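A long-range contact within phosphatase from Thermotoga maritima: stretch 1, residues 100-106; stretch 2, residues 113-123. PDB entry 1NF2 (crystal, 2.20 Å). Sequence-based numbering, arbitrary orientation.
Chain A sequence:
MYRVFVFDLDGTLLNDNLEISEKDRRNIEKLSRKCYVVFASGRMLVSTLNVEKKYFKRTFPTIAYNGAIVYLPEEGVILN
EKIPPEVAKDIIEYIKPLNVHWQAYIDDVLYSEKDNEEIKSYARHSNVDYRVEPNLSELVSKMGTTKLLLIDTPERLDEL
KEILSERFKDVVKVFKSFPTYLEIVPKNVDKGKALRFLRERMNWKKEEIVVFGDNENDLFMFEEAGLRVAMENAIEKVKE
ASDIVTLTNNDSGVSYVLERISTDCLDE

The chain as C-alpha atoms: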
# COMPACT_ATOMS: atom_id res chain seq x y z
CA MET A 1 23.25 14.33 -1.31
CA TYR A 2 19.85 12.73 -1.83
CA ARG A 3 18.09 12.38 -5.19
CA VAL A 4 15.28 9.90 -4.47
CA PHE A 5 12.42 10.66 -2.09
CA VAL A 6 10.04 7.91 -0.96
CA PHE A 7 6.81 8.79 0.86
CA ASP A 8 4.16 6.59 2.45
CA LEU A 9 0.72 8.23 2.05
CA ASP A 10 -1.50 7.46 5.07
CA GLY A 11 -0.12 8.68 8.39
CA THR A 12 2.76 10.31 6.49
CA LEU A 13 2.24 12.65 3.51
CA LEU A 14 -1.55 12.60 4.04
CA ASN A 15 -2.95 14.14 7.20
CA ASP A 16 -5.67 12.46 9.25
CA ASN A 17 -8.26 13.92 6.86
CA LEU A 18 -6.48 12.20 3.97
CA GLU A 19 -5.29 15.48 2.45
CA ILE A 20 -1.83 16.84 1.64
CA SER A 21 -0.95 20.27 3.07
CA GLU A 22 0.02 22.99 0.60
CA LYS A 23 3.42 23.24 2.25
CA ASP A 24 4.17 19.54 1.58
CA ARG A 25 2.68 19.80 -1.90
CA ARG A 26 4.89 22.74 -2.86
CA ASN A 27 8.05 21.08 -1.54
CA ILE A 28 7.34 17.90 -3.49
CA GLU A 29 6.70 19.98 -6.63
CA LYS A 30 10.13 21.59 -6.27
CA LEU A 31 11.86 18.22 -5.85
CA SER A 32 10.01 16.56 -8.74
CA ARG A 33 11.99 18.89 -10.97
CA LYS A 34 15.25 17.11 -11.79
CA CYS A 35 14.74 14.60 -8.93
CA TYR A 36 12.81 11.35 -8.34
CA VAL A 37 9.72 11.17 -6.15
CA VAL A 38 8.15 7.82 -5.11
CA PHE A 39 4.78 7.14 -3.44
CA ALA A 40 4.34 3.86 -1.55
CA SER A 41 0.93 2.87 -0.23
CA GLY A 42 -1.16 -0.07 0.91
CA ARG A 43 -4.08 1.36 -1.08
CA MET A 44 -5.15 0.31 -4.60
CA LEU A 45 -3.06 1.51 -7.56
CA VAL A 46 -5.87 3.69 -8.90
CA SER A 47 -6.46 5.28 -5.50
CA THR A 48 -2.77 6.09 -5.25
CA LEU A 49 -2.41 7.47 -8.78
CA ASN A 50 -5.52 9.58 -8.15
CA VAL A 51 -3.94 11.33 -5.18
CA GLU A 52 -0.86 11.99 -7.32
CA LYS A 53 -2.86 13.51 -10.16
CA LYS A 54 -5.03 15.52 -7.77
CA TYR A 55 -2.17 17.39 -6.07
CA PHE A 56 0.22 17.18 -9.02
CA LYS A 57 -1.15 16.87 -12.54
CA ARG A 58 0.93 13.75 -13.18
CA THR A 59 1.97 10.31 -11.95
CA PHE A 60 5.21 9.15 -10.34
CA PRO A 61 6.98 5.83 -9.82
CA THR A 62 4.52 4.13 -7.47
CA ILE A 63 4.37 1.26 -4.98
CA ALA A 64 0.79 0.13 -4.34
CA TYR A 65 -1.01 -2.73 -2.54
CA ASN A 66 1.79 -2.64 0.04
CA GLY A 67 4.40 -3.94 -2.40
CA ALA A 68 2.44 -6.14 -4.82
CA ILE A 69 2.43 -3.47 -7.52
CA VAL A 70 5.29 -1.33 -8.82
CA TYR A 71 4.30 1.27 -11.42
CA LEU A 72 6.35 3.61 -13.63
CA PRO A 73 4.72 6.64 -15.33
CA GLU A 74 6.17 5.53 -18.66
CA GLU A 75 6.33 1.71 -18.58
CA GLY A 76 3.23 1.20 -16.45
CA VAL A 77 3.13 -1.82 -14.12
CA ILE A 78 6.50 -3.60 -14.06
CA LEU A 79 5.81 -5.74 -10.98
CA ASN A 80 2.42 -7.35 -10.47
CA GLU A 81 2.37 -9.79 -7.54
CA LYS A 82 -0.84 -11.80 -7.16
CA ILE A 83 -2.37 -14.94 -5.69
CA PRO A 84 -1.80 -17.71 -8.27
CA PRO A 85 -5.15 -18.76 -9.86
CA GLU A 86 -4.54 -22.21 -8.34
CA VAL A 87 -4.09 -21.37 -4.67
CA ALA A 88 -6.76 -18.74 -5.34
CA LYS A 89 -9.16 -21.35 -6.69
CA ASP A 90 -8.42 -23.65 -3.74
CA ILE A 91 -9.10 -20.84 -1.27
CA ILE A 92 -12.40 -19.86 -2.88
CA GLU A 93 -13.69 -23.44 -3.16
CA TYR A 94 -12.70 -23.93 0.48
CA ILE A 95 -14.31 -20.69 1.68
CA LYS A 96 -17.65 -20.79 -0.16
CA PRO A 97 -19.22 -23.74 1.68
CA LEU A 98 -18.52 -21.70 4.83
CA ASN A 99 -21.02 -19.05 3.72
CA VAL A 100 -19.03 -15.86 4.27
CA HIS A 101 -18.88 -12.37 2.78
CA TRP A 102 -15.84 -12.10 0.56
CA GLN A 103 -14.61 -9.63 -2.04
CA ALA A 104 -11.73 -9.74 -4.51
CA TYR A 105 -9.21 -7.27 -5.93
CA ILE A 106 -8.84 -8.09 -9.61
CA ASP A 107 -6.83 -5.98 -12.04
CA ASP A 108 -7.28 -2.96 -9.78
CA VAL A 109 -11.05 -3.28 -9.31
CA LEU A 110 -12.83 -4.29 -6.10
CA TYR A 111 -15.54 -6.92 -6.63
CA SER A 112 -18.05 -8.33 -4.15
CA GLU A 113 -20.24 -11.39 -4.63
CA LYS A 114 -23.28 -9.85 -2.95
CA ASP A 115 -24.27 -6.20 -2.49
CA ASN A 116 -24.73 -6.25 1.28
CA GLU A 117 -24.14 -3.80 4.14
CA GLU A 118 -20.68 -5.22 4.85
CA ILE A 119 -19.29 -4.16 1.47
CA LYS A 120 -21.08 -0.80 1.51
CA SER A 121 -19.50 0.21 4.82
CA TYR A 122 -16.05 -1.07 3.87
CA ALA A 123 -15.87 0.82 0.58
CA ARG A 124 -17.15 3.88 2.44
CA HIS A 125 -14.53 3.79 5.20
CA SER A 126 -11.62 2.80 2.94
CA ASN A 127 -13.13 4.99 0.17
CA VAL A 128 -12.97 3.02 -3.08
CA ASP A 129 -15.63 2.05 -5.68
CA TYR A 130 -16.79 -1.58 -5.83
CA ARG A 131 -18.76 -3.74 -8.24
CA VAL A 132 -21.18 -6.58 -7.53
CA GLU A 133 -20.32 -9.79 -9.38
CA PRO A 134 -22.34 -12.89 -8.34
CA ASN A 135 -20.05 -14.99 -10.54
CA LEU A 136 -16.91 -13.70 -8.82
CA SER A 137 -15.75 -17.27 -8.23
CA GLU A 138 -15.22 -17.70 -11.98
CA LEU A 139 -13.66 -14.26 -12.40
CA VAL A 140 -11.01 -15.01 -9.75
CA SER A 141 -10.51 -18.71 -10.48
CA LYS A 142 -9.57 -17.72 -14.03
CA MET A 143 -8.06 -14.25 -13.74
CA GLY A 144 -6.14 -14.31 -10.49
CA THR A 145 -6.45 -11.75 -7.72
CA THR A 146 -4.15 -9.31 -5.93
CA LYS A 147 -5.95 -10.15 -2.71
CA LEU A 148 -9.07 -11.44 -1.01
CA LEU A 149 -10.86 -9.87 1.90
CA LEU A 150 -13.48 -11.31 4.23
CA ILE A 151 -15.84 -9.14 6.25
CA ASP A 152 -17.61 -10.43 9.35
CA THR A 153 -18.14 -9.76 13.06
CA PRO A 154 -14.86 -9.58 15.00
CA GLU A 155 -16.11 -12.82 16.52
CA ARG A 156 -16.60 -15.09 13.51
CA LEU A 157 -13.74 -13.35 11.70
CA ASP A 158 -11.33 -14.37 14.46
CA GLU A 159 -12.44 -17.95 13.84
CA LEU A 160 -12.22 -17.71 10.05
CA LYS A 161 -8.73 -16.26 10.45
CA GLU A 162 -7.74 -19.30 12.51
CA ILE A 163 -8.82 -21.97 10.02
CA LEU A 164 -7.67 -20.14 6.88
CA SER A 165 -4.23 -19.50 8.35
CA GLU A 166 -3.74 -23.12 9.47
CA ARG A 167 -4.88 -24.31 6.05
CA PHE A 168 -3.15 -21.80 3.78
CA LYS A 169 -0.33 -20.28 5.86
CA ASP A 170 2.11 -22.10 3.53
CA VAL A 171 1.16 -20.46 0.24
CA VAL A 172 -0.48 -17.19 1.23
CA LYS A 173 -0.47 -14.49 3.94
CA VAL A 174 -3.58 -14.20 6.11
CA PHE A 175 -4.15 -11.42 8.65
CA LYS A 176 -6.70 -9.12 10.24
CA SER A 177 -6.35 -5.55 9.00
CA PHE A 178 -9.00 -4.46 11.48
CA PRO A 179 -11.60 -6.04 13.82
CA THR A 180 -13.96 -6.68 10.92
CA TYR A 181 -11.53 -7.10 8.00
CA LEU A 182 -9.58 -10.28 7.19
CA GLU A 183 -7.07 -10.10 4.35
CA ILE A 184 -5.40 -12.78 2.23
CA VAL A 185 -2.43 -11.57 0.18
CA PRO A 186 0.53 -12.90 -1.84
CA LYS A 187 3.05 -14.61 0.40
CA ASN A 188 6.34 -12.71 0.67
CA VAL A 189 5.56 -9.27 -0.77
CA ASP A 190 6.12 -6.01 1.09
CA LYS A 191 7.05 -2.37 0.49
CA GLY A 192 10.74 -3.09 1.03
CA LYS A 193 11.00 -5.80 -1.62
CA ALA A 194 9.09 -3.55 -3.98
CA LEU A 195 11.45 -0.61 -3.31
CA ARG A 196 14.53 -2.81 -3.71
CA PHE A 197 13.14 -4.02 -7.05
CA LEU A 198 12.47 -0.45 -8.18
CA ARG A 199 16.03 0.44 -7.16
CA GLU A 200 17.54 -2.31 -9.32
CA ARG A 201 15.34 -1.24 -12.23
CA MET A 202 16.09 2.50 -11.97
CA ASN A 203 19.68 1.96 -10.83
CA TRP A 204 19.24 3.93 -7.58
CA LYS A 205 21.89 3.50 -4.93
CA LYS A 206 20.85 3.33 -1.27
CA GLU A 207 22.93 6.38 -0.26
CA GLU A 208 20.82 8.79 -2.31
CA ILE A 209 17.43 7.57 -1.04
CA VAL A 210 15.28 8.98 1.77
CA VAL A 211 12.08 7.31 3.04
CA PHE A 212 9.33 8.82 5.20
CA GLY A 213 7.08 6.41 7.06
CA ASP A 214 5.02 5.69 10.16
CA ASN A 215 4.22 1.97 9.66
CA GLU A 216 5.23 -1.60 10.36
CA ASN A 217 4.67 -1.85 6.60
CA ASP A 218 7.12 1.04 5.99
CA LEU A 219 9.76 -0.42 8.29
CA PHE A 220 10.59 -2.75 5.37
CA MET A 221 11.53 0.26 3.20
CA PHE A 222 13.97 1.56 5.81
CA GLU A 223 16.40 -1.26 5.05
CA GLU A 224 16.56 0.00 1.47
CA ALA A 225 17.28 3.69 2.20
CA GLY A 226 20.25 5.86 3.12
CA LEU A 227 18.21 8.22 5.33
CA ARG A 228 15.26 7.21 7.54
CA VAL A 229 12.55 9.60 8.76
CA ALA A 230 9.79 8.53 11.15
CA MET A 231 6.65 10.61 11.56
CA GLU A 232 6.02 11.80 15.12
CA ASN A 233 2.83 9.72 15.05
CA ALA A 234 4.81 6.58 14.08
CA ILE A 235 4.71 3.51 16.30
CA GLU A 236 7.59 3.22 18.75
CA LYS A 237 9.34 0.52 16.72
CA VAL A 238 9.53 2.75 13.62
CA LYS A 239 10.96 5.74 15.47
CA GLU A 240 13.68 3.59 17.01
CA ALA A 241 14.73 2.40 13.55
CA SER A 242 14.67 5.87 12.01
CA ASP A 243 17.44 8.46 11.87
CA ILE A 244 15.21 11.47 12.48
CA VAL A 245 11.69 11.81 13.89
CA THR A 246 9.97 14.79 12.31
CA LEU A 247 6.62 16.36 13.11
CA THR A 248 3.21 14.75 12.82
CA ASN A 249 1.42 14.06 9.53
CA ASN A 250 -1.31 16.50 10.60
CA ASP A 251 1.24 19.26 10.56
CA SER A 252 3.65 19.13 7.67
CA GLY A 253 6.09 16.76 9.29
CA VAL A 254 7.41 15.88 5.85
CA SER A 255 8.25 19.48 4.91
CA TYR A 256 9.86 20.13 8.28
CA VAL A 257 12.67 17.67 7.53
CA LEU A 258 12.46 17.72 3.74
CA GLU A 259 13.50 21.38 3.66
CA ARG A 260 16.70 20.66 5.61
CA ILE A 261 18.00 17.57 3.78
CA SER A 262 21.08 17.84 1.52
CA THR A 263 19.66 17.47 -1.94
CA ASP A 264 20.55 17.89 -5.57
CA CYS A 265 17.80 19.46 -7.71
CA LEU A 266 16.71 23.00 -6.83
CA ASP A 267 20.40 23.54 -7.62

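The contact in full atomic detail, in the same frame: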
# COMPACT_ATOMS: atom_id res chain seq x y z
N VAL A 100 -19.63 -17.07 3.74
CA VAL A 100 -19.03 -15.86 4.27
C VAL A 100 -19.20 -14.73 3.26
O VAL A 100 -19.69 -14.94 2.15
CB VAL A 100 -17.52 -16.05 4.52
CG1 VAL A 100 -17.30 -17.15 5.54
CG2 VAL A 100 -16.83 -16.39 3.22
N HIS A 101 -18.80 -13.52 3.66
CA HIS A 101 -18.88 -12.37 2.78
C HIS A 101 -17.47 -12.00 2.33
O HIS A 101 -16.68 -11.43 3.08
CB HIS A 101 -19.55 -11.20 3.50
CG HIS A 101 -21.01 -11.42 3.77
ND1 HIS A 101 -21.93 -11.63 2.75
CD2 HIS A 101 -21.71 -11.49 4.92
CE1 HIS A 101 -23.13 -11.81 3.27
NE2 HIS A 101 -23.02 -11.73 4.59
N TRP A 102 -17.16 -12.37 1.09
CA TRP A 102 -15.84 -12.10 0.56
C TRP A 102 -15.88 -11.23 -0.69
O TRP A 102 -16.87 -11.21 -1.42
CB TRP A 102 -15.13 -13.41 0.23
CG TRP A 102 -15.84 -14.24 -0.79
CD1 TRP A 102 -16.98 -14.97 -0.60
CD2 TRP A 102 -15.46 -14.42 -2.16
NE1 TRP A 102 -17.33 -15.61 -1.77
CE2 TRP A 102 -16.41 -15.29 -2.74
CE3 TRP A 102 -14.41 -13.94 -2.94
CZ2 TRP A 102 -16.35 -15.68 -4.08
CZ3 TRP A 102 -14.34 -14.33 -4.27
CH2 TRP A 102 -15.30 -15.20 -4.83
N GLN A 103 -14.78 -10.53 -0.91
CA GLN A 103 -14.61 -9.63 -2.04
C GLN A 103 -13.23 -9.91 -2.63
O GLN A 103 -12.37 -10.49 -1.97
CB GLN A 103 -14.71 -8.19 -1.57
CG GLN A 103 -13.91 -7.90 -0.31
CD GLN A 103 -14.15 -6.50 0.22
OE1 GLN A 103 -15.29 -6.13 0.51
NE2 GLN A 103 -13.08 -5.72 0.36
N ALA A 104 -13.02 -9.50 -3.88
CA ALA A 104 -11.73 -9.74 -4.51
C ALA A 104 -11.20 -8.53 -5.27
O ALA A 104 -11.96 -7.77 -5.87
CB ALA A 104 -11.84 -10.93 -5.47
N TYR A 105 -9.88 -8.36 -5.23
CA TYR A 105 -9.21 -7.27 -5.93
C TYR A 105 -8.63 -7.85 -7.21
O TYR A 105 -7.62 -8.55 -7.18
CB TYR A 105 -8.10 -6.70 -5.06
CG TYR A 105 -8.60 -5.82 -3.93
CD1 TYR A 105 -8.84 -4.46 -4.14
CD2 TYR A 105 -8.83 -6.34 -2.66
CE1 TYR A 105 -9.29 -3.65 -3.11
CE2 TYR A 105 -9.29 -5.53 -1.62
CZ TYR A 105 -9.51 -4.18 -1.86
OH TYR A 105 -9.95 -3.36 -0.84
N ILE A 106 -9.28 -7.56 -8.33
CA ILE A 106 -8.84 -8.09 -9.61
C ILE A 106 -8.52 -7.02 -10.64
O ILE A 106 -9.40 -6.27 -11.06
CB ILE A 106 -9.94 -9.01 -10.20
CG1 ILE A 106 -10.20 -10.16 -9.23
CG2 ILE A 106 -9.53 -9.50 -11.58
CD1 ILE A 106 -11.43 -10.95 -9.55
N GLU A 113 -19.25 -10.43 -4.15
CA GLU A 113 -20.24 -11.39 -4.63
C GLU A 113 -21.66 -10.88 -4.45
O GLU A 113 -22.49 -10.97 -5.36
CB GLU A 113 -20.08 -12.72 -3.90
CG GLU A 113 -19.98 -13.92 -4.82
CD GLU A 113 -19.90 -15.22 -4.06
OE1 GLU A 113 -19.57 -16.25 -4.69
OE2 GLU A 113 -20.16 -15.22 -2.83
N LYS A 114 -21.95 -10.35 -3.26
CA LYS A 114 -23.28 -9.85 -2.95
C LYS A 114 -23.22 -8.39 -2.50
O LYS A 114 -22.27 -7.98 -1.83
CB LYS A 114 -23.89 -10.71 -1.84
CG LYS A 114 -23.82 -12.20 -2.12
CD LYS A 114 -24.14 -13.01 -0.87
CE LYS A 114 -23.92 -14.50 -1.11
NZ LYS A 114 -24.18 -15.29 0.12
N ASP A 115 -24.23 -7.61 -2.87
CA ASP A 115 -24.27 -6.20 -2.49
C ASP A 115 -24.95 -6.03 -1.13
O ASP A 115 -26.10 -5.62 -1.05
CB ASP A 115 -25.03 -5.37 -3.53
CG ASP A 115 -24.83 -3.87 -3.34
OD1 ASP A 115 -25.39 -3.09 -4.14
OD2 ASP A 115 -24.11 -3.46 -2.40
N ASN A 116 -24.21 -6.36 -0.07
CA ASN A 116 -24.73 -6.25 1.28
C ASN A 116 -24.19 -5.02 2.02
O ASN A 116 -23.46 -4.21 1.46
CB ASN A 116 -24.41 -7.52 2.06
CG ASN A 116 -22.95 -7.90 1.98
OD1 ASN A 116 -22.41 -8.07 0.89
ND2 ASN A 116 -22.31 -8.05 3.13
N GLU A 117 -24.55 -4.91 3.30
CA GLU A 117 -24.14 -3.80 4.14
C GLU A 117 -22.65 -3.85 4.49
O GLU A 117 -22.03 -2.81 4.71
CB GLU A 117 -24.97 -3.79 5.43
CG GLU A 117 -26.47 -3.80 5.20
CD GLU A 117 -26.98 -5.13 4.65
OE1 GLU A 117 -28.13 -5.17 4.16
OE2 GLU A 117 -26.24 -6.13 4.71
N GLU A 118 -22.09 -5.05 4.54
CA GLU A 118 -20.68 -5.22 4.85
C GLU A 118 -19.83 -4.47 3.82
O GLU A 118 -19.01 -3.62 4.18
CB GLU A 118 -20.30 -6.71 4.83
CG GLU A 118 -20.58 -7.48 6.12
CD GLU A 118 -22.05 -7.61 6.45
OE1 GLU A 118 -22.81 -8.13 5.60
OE2 GLU A 118 -22.45 -7.19 7.55
N ILE A 119 -20.04 -4.79 2.55
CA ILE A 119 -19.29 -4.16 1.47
C ILE A 119 -19.51 -2.65 1.41
O ILE A 119 -18.55 -1.88 1.25
CB ILE A 119 -19.65 -4.78 0.10
CG1 ILE A 119 -18.85 -4.10 -1.01
CG2 ILE A 119 -21.13 -4.65 -0.17
CD1 ILE A 119 -17.36 -4.27 -0.88
N LYS A 120 -20.76 -2.22 1.55
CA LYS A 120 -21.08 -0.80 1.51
C LYS A 120 -20.24 0.00 2.51
O LYS A 120 -19.61 1.00 2.16
CB LYS A 120 -22.57 -0.58 1.79
CG LYS A 120 -23.51 -1.22 0.79
CD LYS A 120 -24.97 -0.96 1.14
CE LYS A 120 -25.92 -1.63 0.15
NZ LYS A 120 -25.75 -1.12 -1.24
N SER A 121 -20.24 -0.46 3.76
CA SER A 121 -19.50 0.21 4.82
C SER A 121 -17.98 0.13 4.67
O SER A 121 -17.26 1.01 5.13
CB SER A 121 -19.90 -0.36 6.18
OG SER A 121 -19.10 0.19 7.21
N TYR A 122 -17.49 -0.94 4.04
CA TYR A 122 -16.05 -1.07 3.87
C TYR A 122 -15.54 -0.12 2.79
O TYR A 122 -14.52 0.54 2.97
CB TYR A 122 -15.66 -2.51 3.50
CG TYR A 122 -14.23 -2.64 3.01
CD1 TYR A 122 -13.91 -2.43 1.67
CD2 TYR A 122 -13.19 -2.88 3.91
CE1 TYR A 122 -12.58 -2.46 1.23
CE2 TYR A 122 -11.86 -2.91 3.48
CZ TYR A 122 -11.57 -2.70 2.14
OH TYR A 122 -10.26 -2.69 1.72
N ALA A 123 -16.26 -0.05 1.68
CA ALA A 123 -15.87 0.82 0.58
C ALA A 123 -15.99 2.28 0.99
O ALA A 123 -15.28 3.15 0.48
CB ALA A 123 -16.75 0.56 -0.64
O HOH W 1 -22.38 -16.47 1.59
O HOH W 2 -20.01 -10.82 -0.90

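Strand 102-105 of stretch 1 lies beside helix 117-123 of stretch 2, their N-to-C directions inclined at 45° and their axes approaching to 10.0 Å. No backbone hydrogen bond joins the two stretches; side chains bridge the strand-to-helix gap, and two waters join the loop at Lys114 to stretch 1. The contact buries 479 Å² summed over both sides. The backbones come nearest at the start of stretch 2, where the CA atoms of Gln103 and Glu113 are 6.4 Å apart.

Glu113 points toward stretch 1 and reaches out with an extended chi2 (t), bringing its carboxylate to the indole of Trp102: OE2 of Glu113 sits 3.0 Å from NE1 of Trp102, a close polar approach oblique to the ring. The CA-to-CB bond of Trp102 (chi1 p) points sideways, but the end of its side chain comes nearer to stretch 2.

Lys114 is tied to stretch 1 by water at its backbone N and at its side-chain NZ. Water 2 accepts from Lys114 N (3.1 Å from the water O) and donates to Trp102 O (3.2 Å), linking the two main chains where they are too far apart to bond directly. The extended lysine side chain carries its ammonium to water 1, whose O accepts from Lys114 NZ (2.6 Å) and donates to Val100 O (3.1 Å). Along the way, CD of Lys114 passes the edge of the His101 ring, 4.4 Å from CE1 of His101.

Asp115 makes no contact with stretch 1; its OD2 instead receives a 3.1 Å hydrogen bond from Lys120 NZ, part of a salt bridge that ties the loop to the helix. Asn116 occupies the N-cap position, and its side chain lies over one face of the His101 imidazole. Glu118, two residues on, lies over the same face, with OE1 of Glu118 3.6 Å from CD2 of His101.

Deeper in, Ile119 extends its CD1 to 3.1 Å from OE1 of Gln103, a tight nonpolar-to-polar contact. The other end of the Gln103 amide meets Tyr122: NE2 of Gln103 lies over the face of the phenol ring, 3.4 Å from CE1 of Tyr122. Tyr122 N donates to Glu118 O (3.1 Å) within the helix; the CA-to-CB bond of Tyr122 points toward stretch 1, and chi1 is t. The hydroxyl of Tyr122 donates to that of Tyr105, OH to OH at 2.7 Å. In this short bond each oxygen lies at the edge of the partner's ring, near its plane, and it gives the buried Tyr122 hydroxyl an acceptor in the equally buried Tyr105.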